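Local coordinates for protein major centromere autoantigen B (Homo sapiens, PDB 1UFI) that binds centromeric alpha-satellite DNA at the CENP-B box and dimerizes through a helical domain, at the interface of chains A and B. Coordinates in Å, arbitrary orientation; residue numbers count along the deposited sequence, not the author numbering. Chains: chain A/B, Major centromere autoantigen B.

The interface of chains A and B. Residues chain A 9, 12, 42-43, 47; chain B 19, 22-23, 26.
The ring of B:Tyr22 is layered between the two chains: the methyl of A:Ala12 stands over the CG end of its chain A face, CB lying 3.7 Å from ring atom CG, while CE2 of its own neighbour B:Phe26 lies over the opposite face, offset toward the rim. B:Phe26 presents its edge, with B:Tyr22 CE1 and the B:Leu23 carbonyl O in its plane, so the two rings meet edge to face within chain B. At the edge of the B:Tyr22 ring, in its plane, sits the hydroxyl OG1 of A:Thr47. The A:Phe9 ring is covered in turn by the A:Thr47 methyl CG2, centred over one face, and the backbone CA of A:Phe9 comes in on the chain A side of B:Tyr22 near CE1, at 3.7 Å.

B:Tyr22 shows how a tyrosine can give its ring to apolar packing while its hydroxyl keeps a polar partner. With CG anti to the backbone N (chi1 -180°), it reaches across to chain A, and its phenolic OH hydrogen-bonds A:Thr47 OG1 at 2.6 Å. That same OG1 donates to the carbonyl O of A:Leu43, one helical turn earlier, nearly in line with the C=O (179°), which should fix the threonine's rotation and position its hydroxyl for the tyrosine.

Beside this polar point, A:Leu43 divides its branches. A:Leu43 CD2 meets B:Tyr22 CD2 at 3.7 Å and also touches B:Leu23 CD1. A:Leu43 CD1 reaches B:Val19 CG1 at 3.9 Å. The two leucine side chains meet at about a right angle. Repeated by two-fold symmetry, this mainly apolar patch, where helices 9-23 and 30-49 of chain A meet helix 9-24 of chain B and the loop residue B:Phe26, helps hold together the antiparallel four-helix bundle of the CENP-B dimer.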
# COMPACT_ATOMS: atom_id res chain seq x y z
N PHE A 9 4.08 7.80 10.72
CA PHE A 9 4.57 7.87 9.38
C PHE A 9 5.63 6.82 9.11
O PHE A 9 5.55 6.17 8.08
CB PHE A 9 5.00 9.31 9.06
CG PHE A 9 5.67 9.51 7.72
CD1 PHE A 9 5.11 9.04 6.49
CD2 PHE A 9 6.81 10.27 7.65
CE1 PHE A 9 5.78 9.32 5.25
CE2 PHE A 9 7.46 10.52 6.43
CZ PHE A 9 6.91 10.05 5.23
N ALA A 12 4.18 3.42 9.07
CA ALA A 12 3.42 3.20 7.82
C ALA A 12 4.36 2.85 6.68
O ALA A 12 4.07 2.00 5.80
CB ALA A 12 2.54 4.40 7.48
N ASP A 42 2.42 9.11 -2.81
CA ASP A 42 1.33 9.79 -2.10
C ASP A 42 1.67 9.75 -0.62
O ASP A 42 1.49 10.76 0.10
CB ASP A 42 -0.05 9.08 -2.30
CG ASP A 42 -0.58 9.18 -3.72
OD1 ASP A 42 -0.28 10.17 -4.42
OD2 ASP A 42 -1.29 8.28 -4.21
N LEU A 43 2.10 8.58 -0.12
CA LEU A 43 2.41 8.44 1.31
C LEU A 43 3.44 9.51 1.76
O LEU A 43 3.25 10.11 2.82
CB LEU A 43 2.95 7.06 1.60
CG LEU A 43 1.87 6.00 1.71
CD1 LEU A 43 2.59 4.61 1.48
CD2 LEU A 43 1.23 6.06 3.09
N THR A 47 2.17 13.46 3.41
CA THR A 47 2.77 13.72 4.71
C THR A 47 3.56 15.04 4.69
O THR A 47 3.35 15.88 5.54
CB THR A 47 3.67 12.53 5.09
OG1 THR A 47 2.83 11.36 5.18
CG2 THR A 47 4.31 12.71 6.54
N VAL B 19 -1.33 0.81 6.40
CA VAL B 19 -0.94 1.84 5.42
C VAL B 19 -2.16 2.66 5.03
O VAL B 19 -2.13 3.91 4.98
CB VAL B 19 -0.28 1.27 4.11
CG1 VAL B 19 -0.20 2.40 3.02
CG2 VAL B 19 1.12 0.67 4.36
N TYR B 22 -3.38 4.83 7.87
CA TYR B 22 -2.55 6.07 7.86
C TYR B 22 -2.98 7.12 6.82
O TYR B 22 -3.22 8.31 7.13
CB TYR B 22 -1.06 5.71 7.63
CG TYR B 22 -0.16 6.94 7.60
CD1 TYR B 22 0.22 7.54 8.79
CD2 TYR B 22 0.28 7.48 6.38
CE1 TYR B 22 1.03 8.70 8.79
CE2 TYR B 22 1.13 8.65 6.35
CZ TYR B 22 1.48 9.22 7.58
OH TYR B 22 2.30 10.34 7.56
N LEU B 23 -3.01 6.72 5.56
CA LEU B 23 -3.36 7.66 4.50
C LEU B 23 -4.74 8.34 4.70
O LEU B 23 -4.92 9.52 4.41
CB LEU B 23 -3.36 6.87 3.19
CG LEU B 23 -2.69 7.40 1.95
CD1 LEU B 23 -1.65 8.44 2.23
CD2 LEU B 23 -2.15 6.14 1.23
N PHE B 26 -5.66 11.49 6.94
CA PHE B 26 -5.55 12.80 6.28
C PHE B 26 -6.73 13.04 5.38
O PHE B 26 -7.35 12.09 4.92
CB PHE B 26 -4.29 12.87 5.41
CG PHE B 26 -3.02 12.75 6.18
CD1 PHE B 26 -2.39 13.89 6.69
CD2 PHE B 26 -2.45 11.50 6.40
CE1 PHE B 26 -1.20 13.77 7.42
CE2 PHE B 26 -1.28 11.38 7.13
CZ PHE B 26 -0.66 12.53 7.65